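Local coordinates for CHAD domain protein (Streptomyces chartreusis, PDB 6RN5) that probably binds polyphosphate through the basic surface of its all-helical CHAD domain and also binds copper ions, at residues 31-42 / 58-69. Residues are numbered along the deposited sequence; the frame is centred on the assembly and turned at random.
Sequences QATEFLRALRLH and AARALRRSARRI. With SO4 (sulfate ion), chain I; SO4 (sulfate ion), chain G.
Phe35 and Leu62 form the apolar centre between helix 31-42 and helix 58-69, which run antiparallel at 159° with their axes 8.3 Å apart. Leu62 CD2 lies over one face of the Phe35 ring, 3.5 Å from its centroid, a CH-pi contact. The ring reaches this methyl because its CG stands anti to the backbone N (chi1 -175°). Small residues allow the close approach: Ala38 CB sits 3.7 Å from Ala61 CB, and Ala58 CB packs against Leu41 CD2 at 3.5 Å. Helices 170-198 and 82-120 also touch Leu62, placing the pair within the helical bundle.

Polar groups accompany these contacts. Ser65 OG, near the plane of the Phe35 ring at its edge, donates to Ala61 O at 2.9 Å, so the buried hydroxyl is satisfied within its own helix. At the end of the contact, Gln31 CB meets Ile69 CG1, and the glutamine chain, bent at chi2, brings OE1 to 3.2 Å from the aliphatic Arg68 CD.

Past that carbon, the Arg68 guanidinium meets a sulfate along its edge: NH1 donates to O1 (2.9 Å) and NH2 to O2 of the chain G ion, while NH1 also bonds Arg64 O and NH2 pairs with Glu292. Replacing Arg68 with an alanine removes both N-H donors to this sulfate and would probably leave Glu292 without this cationic mate. Arg60, Arg63, Arg64 and Arg67 also donate to the two sulfates, joined by Arg288 and Tyr289. These ions, probably from the crystallisation liquor, may mark where polyphosphate binds, on a basic helix that packs against helix 31-42 mainly through apolar atoms, Ser65 and Gln31 contributing.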
ATOM      1  N   GLN A  31      -2.491 -13.708  41.991  1.00 36.92           N
ATOM      2  CA  GLN A  31      -1.491 -13.611  40.915  1.00 36.42           C
ATOM      3  C   GLN A  31      -0.125 -14.162  41.304  1.00 37.81           C
ATOM      4  O   GLN A  31       0.473 -14.906  40.532  1.00 34.61           O
ATOM      5  CB  GLN A  31      -1.369 -12.169  40.421  1.00 36.01           C
ATOM      6  CG  GLN A  31      -2.647 -11.719  39.733  1.00 35.79           C
ATOM      7  CD  GLN A  31      -3.006 -12.598  38.542  1.00 37.95           C
ATOM      8  OE1 GLN A  31      -2.154 -12.894  37.698  1.00 36.33           O
ATOM      9  NE2 GLN A  31      -4.261 -12.994  38.452  1.00 35.23           N
ATOM     10  N   ALA A  32       0.354 -13.796  42.491  1.00 34.11           N
ATOM     11  CA  ALA A  32       1.568 -14.343  43.024  1.00 33.80           C
ATOM     12  C   ALA A  32       1.556 -15.864  43.036  1.00 36.65           C
ATOM     13  O   ALA A  32       2.569 -16.504  42.696  1.00 35.04           O
ATOM     14  CB  ALA A  32       1.789 -13.838  44.420  1.00 36.85           C
ATOM     15  N   THR A  33       0.431 -16.428  43.456  1.00 35.04           N
ATOM     16  CA  THR A  33       0.243 -17.877  43.471  1.00 36.52           C
ATOM     17  C   THR A  33       0.234 -18.475  42.065  1.00 37.47           C
ATOM     18  O   THR A  33       0.842 -19.508  41.862  1.00 37.63           O
ATOM     19  CB  THR A  33      -1.052 -18.237  44.198  1.00 38.04           C
ATOM     20  OG1 THR A  33      -0.902 -17.816  45.528  1.00 40.15           O
ATOM     21  CG2 THR A  33      -1.341 -19.749  44.214  1.00 37.51           C
ATOM     22  N   GLU A  34      -0.469 -17.861  41.111  1.00 35.33           N
ATOM     23  CA  GLU A  34      -0.337 -18.259  39.693  1.00 40.63           C
ATOM     24  C   GLU A  34       1.092 -18.229  39.180  1.00 39.01           C
ATOM     25  O   GLU A  34       1.470 -19.106  38.440  1.00 38.23           O
ATOM     26  CB  GLU A  34      -1.173 -17.392  38.749  1.00 44.70           C
ATOM     27  CG  GLU A  34      -2.671 -17.628  38.897  1.00 55.28           C
ATOM     28  CD  GLU A  34      -3.051 -19.114  38.819  1.00 62.20           C
ATOM     29  OE1 GLU A  34      -2.780 -19.736  37.765  1.00 59.87           O
ATOM     30  OE2 GLU A  34      -3.612 -19.653  39.809  1.00 63.81           O
ATOM     31  N   PHE A  35       1.857 -17.191  39.517  1.00 34.77           N
ATOM     32  CA  PHE A  35       3.274 -17.134  39.158  1.00 34.62           C
ATOM     33  C   PHE A  35       4.069 -18.311  39.740  1.00 33.99           C
ATOM     34  O   PHE A  35       4.928 -18.871  39.067  1.00 33.82           O
ATOM     35  CB  PHE A  35       3.885 -15.819  39.653  1.00 30.64           C
ATOM     36  CG  PHE A  35       5.306 -15.609  39.238  1.00 30.68           C
ATOM     37  CD1 PHE A  35       6.337 -16.056  40.023  1.00 33.05           C
ATOM     38  CD2 PHE A  35       5.605 -14.957  38.060  1.00 33.94           C
ATOM     39  CE1 PHE A  35       7.658 -15.851  39.666  1.00 33.81           C
ATOM     40  CE2 PHE A  35       6.924 -14.725  37.677  1.00 37.06           C
ATOM     41  CZ  PHE A  35       7.960 -15.167  38.493  1.00 38.27           C
ATOM     42  N   LEU A  36       3.814 -18.660  41.004  1.00 36.97           N
ATOM     43  CA  LEU A  36       4.527 -19.779  41.620  1.00 37.46           C
ATOM     44  C   LEU A  36       4.103 -21.111  41.025  1.00 36.64           C
ATOM     45  O   LEU A  36       4.940 -21.982  40.813  1.00 39.79           O
ATOM     46  CB  LEU A  36       4.360 -19.809  43.118  1.00 40.12           C
ATOM     47  CG  LEU A  36       4.848 -18.565  43.860  1.00 44.05           C
ATOM     48  CD1 LEU A  36       4.342 -18.649  45.294  1.00 46.64           C
ATOM     49  CD2 LEU A  36       6.345 -18.369  43.798  1.00 46.53           C
ATOM     50  N   ARG A  37       2.837 -21.265  40.717  1.00 39.59           N
ATOM     51  CA  ARG A  37       2.400 -22.470  39.975  1.00 45.89           C
ATOM     52  C   ARG A  37       3.098 -22.645  38.665  1.00 44.78           C
ATOM     53  O   ARG A  37       3.619 -23.717  38.368  1.00 44.76           O
ATOM     54  CB  ARG A  37       0.936 -22.418  39.672  1.00 48.31           C
ATOM     55  CG  ARG A  37       0.156 -23.008  40.795  1.00 61.73           C
ATOM     56  CD  ARG A  37      -1.325 -22.867  40.536  1.00 70.13           C
ATOM     57  NE  ARG A  37      -2.038 -22.850  41.800  1.00 71.22           N
ATOM     58  CZ  ARG A  37      -3.333 -22.603  41.912  1.00 83.02           C
ATOM     59  NH1 ARG A  37      -4.084 -22.347  40.833  1.00 85.62           N
ATOM     60  NH2 ARG A  37      -3.879 -22.621  43.119  1.00 89.18           N
ATOM     61  N   ALA A  38       3.083 -21.594  37.862  1.00 41.38           N
ATOM     62  CA  ALA A  38       3.744 -21.641  36.580  1.00 39.40           C
ATOM     63  C   ALA A  38       5.226 -21.940  36.745  1.00 42.30           C
ATOM     64  O   ALA A  38       5.804 -22.728  36.005  1.00 45.80           O
ATOM     65  CB  ALA A  38       3.550 -20.337  35.837  1.00 37.15           C
ATOM     66  N   LEU A  39       5.847 -21.304  37.720  1.00 43.20           N
ATOM     67  CA  LEU A  39       7.248 -21.526  37.964  1.00 45.51           C
ATOM     68  C   LEU A  39       7.532 -22.992  38.299  1.00 48.35           C
ATOM     69  O   LEU A  39       8.494 -23.527  37.787  1.00 44.85           O
ATOM     70  CB  LEU A  39       7.748 -20.610  39.076  1.00 45.79           C
ATOM     71  CG  LEU A  39       9.217 -20.726  39.404  1.00 49.18           C
ATOM     72  CD1 LEU A  39      10.083 -20.577  38.152  1.00 52.67           C
ATOM     73  CD2 LEU A  39       9.612 -19.694  40.453  1.00 46.46           C
ATOM     74  N   ARG A  40       6.685 -23.628  39.121  1.00 47.69           N
ATOM     75  CA  ARG A  40       6.854 -25.028  39.487  1.00 49.53           C
ATOM     76  C   ARG A  40       6.655 -25.905  38.263  1.00 53.05           C
ATOM     77  O   ARG A  40       7.436 -26.814  38.040  1.00 48.07           O
ATOM     78  CB  ARG A  40       5.888 -25.476  40.588  1.00 57.77           C
ATOM     79  CG  ARG A  40       6.456 -25.454  42.003  1.00 71.53           C
ATOM     80  CD  ARG A  40       5.521 -26.106  43.034  1.00 79.67           C
ATOM     81  NE  ARG A  40       4.181 -25.486  43.064  1.00 84.91           N
ATOM     82  CZ  ARG A  40       3.862 -24.347  43.690  1.00 79.22           C
ATOM     83  NH1 ARG A  40       4.771 -23.657  44.376  1.00 80.59           N
ATOM     84  NH2 ARG A  40       2.616 -23.891  43.630  1.00 75.71           N
ATOM     85  N   LEU A  41       5.613 -25.645  37.479  1.00 51.28           N
ATOM     86  CA  LEU A  41       5.410 -26.374  36.227  1.00 54.20           C
ATOM     87  C   LEU A  41       6.633 -26.254  35.315  1.00 54.91           C
ATOM     88  O   LEU A  41       6.997 -27.185  34.603  1.00 52.63           O
ATOM     89  CB  LEU A  41       4.196 -25.826  35.479  1.00 54.88           C
ATOM     90  CG  LEU A  41       3.905 -26.402  34.089  1.00 62.79           C
ATOM     91  CD1 LEU A  41       3.458 -27.855  34.214  1.00 65.82           C
ATOM     92  CD2 LEU A  41       2.870 -25.586  33.319  1.00 64.91           C
ATOM     93  N   HIS A  42       7.231 -25.077  35.296  1.00 55.41           N
ATOM     94  CA  HIS A  42       8.323 -24.835  34.394  1.00 57.93           C
ATOM     95  C   HIS A  42       9.501 -25.732  34.745  1.00 55.59           C
ATOM     96  O   HIS A  42      10.140 -26.279  33.874  1.00 55.85           O
ATOM     97  CB  HIS A  42       8.763 -23.393  34.461  1.00 59.45           C
ATOM     98  CG  HIS A  42       9.598 -22.987  33.297  1.00 65.24           C
ATOM     99  ND1 HIS A  42      10.978 -23.069  33.302  1.00 58.95           N
ATOM    100  CD2 HIS A  42       9.245 -22.513  32.076  1.00 67.39           C
ATOM    101  CE1 HIS A  42      11.438 -22.649  32.139  1.00 59.32           C
ATOM    102  NE2 HIS A  42      10.409 -22.303  31.377  1.00 67.38           N
ATOM    103  N   ALA A  58       3.873 -22.734  30.587  1.00 53.85           N
ATOM    104  CA  ALA A  58       4.290 -22.182  31.854  1.00 52.22           C
ATOM    105  C   ALA A  58       4.931 -20.807  31.676  1.00 51.99           C
ATOM    106  O   ALA A  58       4.678 -19.902  32.473  1.00 50.29           O
ATOM    107  CB  ALA A  58       5.260 -23.124  32.539  1.00 52.58           C
ATOM    108  N   ALA A  59       5.739 -20.619  30.638  1.00 46.00           N
ATOM    109  CA  ALA A  59       6.391 -19.315  30.470  1.00 50.40           C
ATOM    110  C   ALA A  59       5.359 -18.203  30.160  1.00 48.88           C
ATOM    111  O   ALA A  59       5.494 -17.047  30.608  1.00 43.38           O
ATOM    112  CB  ALA A  59       7.486 -19.353  29.406  1.00 50.99           C
ATOM    113  N   ARG A  60       4.326 -18.555  29.405  1.00 39.15           N
ATOM    114  CA  ARG A  60       3.309 -17.598  29.135  1.00 39.43           C
ATOM    115  C   ARG A  60       2.535 -17.220  30.404  1.00 41.48           C
ATOM    116  O   ARG A  60       2.264 -16.046  30.647  1.00 39.23           O
ATOM    117  CB  ARG A  60       2.357 -18.125  28.107  1.00 39.21           C
ATOM    118  CG  ARG A  60       1.363 -17.069  27.736  1.00 41.01           C
ATOM    119  CD  ARG A  60       0.771 -17.315  26.365  1.00 43.61           C
ATOM    120  NE  ARG A  60      -0.136 -16.214  26.121  1.00 42.67           N
ATOM    121  CZ  ARG A  60      -1.438 -16.260  26.317  1.00 42.09           C
ATOM    122  NH1 ARG A  60      -2.029 -17.378  26.695  1.00 43.38           N
ATOM    123  NH2 ARG A  60      -2.143 -15.176  26.124  1.00 41.91           N
ATOM    124  N   ALA A  61       2.211 -18.218  31.209  1.00 38.94           N
ATOM    125  CA  ALA A  61       1.567 -17.995  32.514  1.00 42.21           C
ATOM    126  C   ALA A  61       2.426 -17.126  33.456  1.00 40.06           C
ATOM    127  O   ALA A  61       1.894 -16.301  34.209  1.00 40.10           O
ATOM    128  CB  ALA A  61       1.231 -19.336  33.179  1.00 38.69           C
ATOM    129  N   LEU A  62       3.736 -17.331  33.429  1.00 36.68           N
ATOM    130  CA  LEU A  62       4.649 -16.481  34.191  1.00 37.66           C
ATOM    131  C   LEU A  62       4.591 -15.043  33.692  1.00 35.50           C
ATOM    132  O   LEU A  62       4.606 -14.114  34.500  1.00 35.80           O
ATOM    133  CB  LEU A  62       6.083 -16.983  34.095  1.00 39.61           C
ATOM    134  CG  LEU A  62       6.461 -18.176  34.920  1.00 41.62           C
ATOM    135  CD1 LEU A  62       7.812 -18.644  34.414  1.00 47.03           C
ATOM    136  CD2 LEU A  62       6.527 -17.874  36.426  1.00 39.85           C
ATOM    137  N   ARG A  63       4.543 -14.847  32.371  1.00 35.08           N
ATOM    138  CA  ARG A  63       4.407 -13.486  31.817  1.00 37.90           C
ATOM    139  C   ARG A  63       3.114 -12.788  32.210  1.00 35.97           C
ATOM    140  O   ARG A  63       3.110 -11.600  32.573  1.00 33.98           O
ATOM    141  CB  ARG A  63       4.443 -13.462  30.279  1.00 38.77           C
ATOM    142  CG  ARG A  63       5.734 -13.903  29.654  1.00 45.34           C
ATOM    143  CD  ARG A  63       5.828 -13.424  28.215  1.00 48.35           C
ATOM    144  NE  ARG A  63       4.885 -13.990  27.249  1.00 45.12           N
ATOM    145  CZ  ARG A  63       4.978 -15.211  26.706  1.00 45.47           C
ATOM    146  NH1 ARG A  63       5.924 -16.073  27.063  1.00 46.23           N
ATOM    147  NH2 ARG A  63       4.084 -15.597  25.813  1.00 46.31           N
ATOM    148  N   ARG A  64       2.018 -13.524  32.071  1.00 33.12           N
ATOM    149  CA  ARG A  64       0.695 -12.990  32.292  1.00 31.81           C
ATOM    150  C   ARG A  64       0.532 -12.569  33.721  1.00 32.37           C
ATOM    151  O   ARG A  64      -0.140 -11.562  33.964  1.00 31.82           O
ATOM    152  CB  ARG A  64      -0.381 -13.989  31.898  1.00 32.73           C
ATOM    153  CG  ARG A  64      -0.414 -14.229  30.396  1.00 35.76           C
ATOM    154  CD  ARG A  64      -1.535 -15.128  29.961  1.00 36.15           C
ATOM    155  NE  ARG A  64      -2.791 -14.394  29.986  1.00 40.66           N
ATOM    156  CZ  ARG A  64      -3.875 -14.730  30.690  1.00 39.51           C
ATOM    157  NH1 ARG A  64      -3.933 -15.827  31.432  1.00 40.49           N
ATOM    158  NH2 ARG A  64      -4.941 -13.978  30.615  1.00 39.80           N
ATOM    159  N   SER A  65       1.136 -13.307  34.665  1.00 30.67           N
ATOM    160  CA  SER A  65       0.984 -12.985  36.066  1.00 30.17           C
ATOM    161  C   SER A  65       1.968 -11.899  36.498  1.00 30.39           C
ATOM    162  O   SER A  65       1.604 -11.010  37.234  1.00 32.03           O
ATOM    163  CB  SER A  65       1.109 -14.238  36.936  1.00 30.67           C
ATOM    164  OG  SER A  65       2.363 -14.888  36.739  1.00 34.04           O
ATOM    165  N   ALA A  66       3.213 -11.988  36.049  1.00 30.58           N
ATOM    166  CA  ALA A  66       4.198 -10.953  36.315  1.00 32.41           C
ATOM    167  C   ALA A  66       3.698  -9.595  35.884  1.00 32.40           C
ATOM    168  O   ALA A  66       3.826  -8.626  36.615  1.00 33.38           O
ATOM    169  CB  ALA A  66       5.502 -11.257  35.621  1.00 29.46           C
ATOM    170  N   ARG A  67       3.140  -9.540  34.687  1.00 33.23           N
ATOM    171  CA  ARG A  67       2.632  -8.293  34.142  1.00 34.97           C
ATOM    172  C   ARG A  67       1.466  -7.757  34.974  1.00 33.66           C
ATOM    173  O   ARG A  67       1.280  -6.548  35.126  1.00 30.51           O
ATOM    174  CB  ARG A  67       2.055  -8.526  32.744  1.00 37.81           C
ATOM    175  CG  ARG A  67       3.049  -8.673  31.643  1.00 42.55           C
ATOM    176  CD  ARG A  67       2.326  -8.429  30.324  1.00 42.09           C
ATOM    177  NE  ARG A  67       1.173  -9.302  30.062  1.00 41.00           N
ATOM    178  CZ  ARG A  67       1.173 -10.264  29.131  1.00 44.62           C
ATOM    179  NH1 ARG A  67       0.101 -10.984  28.896  1.00 40.73           N
ATOM    180  NH2 ARG A  67       2.273 -10.518  28.417  1.00 47.27           N
ATOM    181  N   ARG A  68       0.604  -8.660  35.428  1.00 30.75           N
ATOM    182  CA  ARG A  68      -0.475  -8.195  36.306  1.00 32.49           C
ATOM    183  C   ARG A  68       0.004  -7.645  37.643  1.00 31.76           C
ATOM    184  O   ARG A  68      -0.605  -6.736  38.180  1.00 32.78           O
ATOM    185  CB  ARG A  68      -1.518  -9.263  36.550  1.00 28.41           C
ATOM    186  CG  ARG A  68      -2.375  -9.491  35.353  1.00 30.69           C
ATOM    187  CD  ARG A  68      -3.090 -10.850  35.388  1.00 31.44           C
ATOM    188  NE  ARG A  68      -4.171 -10.810  34.435  1.00 30.73           N
ATOM    189  CZ  ARG A  68      -4.044 -11.011  33.135  1.00 34.48           C
ATOM    190  NH1 ARG A  68      -2.874 -11.291  32.596  1.00 37.26           N
ATOM    191  NH2 ARG A  68      -5.114 -10.946  32.355  1.00 36.44           N
ATOM    192  N   ILE A  69       1.034  -8.247  38.213  1.00 29.36           N
ATOM    193  CA  ILE A  69       1.509  -7.810  39.504  1.00 29.96           C
ATOM    194  C   ILE A  69       2.167  -6.432  39.320  1.00 32.69           C
ATOM    195  O   ILE A  69       1.917  -5.487  40.086  1.00 30.51           O
ATOM    196  CB  ILE A  69       2.485  -8.841  40.058  1.00 28.81           C
ATOM    197  CG1 ILE A  69       1.733 -10.130  40.373  1.00 29.86           C
ATOM    198  CG2 ILE A  69       3.163  -8.335  41.293  1.00 28.35           C
ATOM    199  CD1 ILE A  69       2.634 -11.300  40.763  1.00 31.91           C
TER
HETATM  200  S   SO4 I 408       1.541 -12.881  25.622  1.00 49.95           S
HETATM  201  O1  SO4 I 408       2.669 -12.599  26.522  1.00 48.49           O
HETATM  202  O2  SO4 I 408       0.281 -12.989  26.438  1.00 51.40           O
HETATM  203  O3  SO4 I 408       1.709 -14.179  24.971  1.00 46.68           O
HETATM  204  O4  SO4 I 408       1.385 -11.807  24.660  1.00 43.98           O
HETATM  205  S   SO4 G 406      -3.681 -10.601  28.845  1.00 43.77           S
HETATM  206  O1  SO4 G 406      -2.651 -11.165  29.695  1.00 40.56           O
HETATM  207  O2  SO4 G 406      -4.980 -11.097  29.357  1.00 41.89           O
HETATM  208  O3  SO4 G 406      -3.515 -11.023  27.450  1.00 47.64           O
HETATM  209  O4  SO4 G 406      -3.535  -9.124  28.879  1.00 51.23           O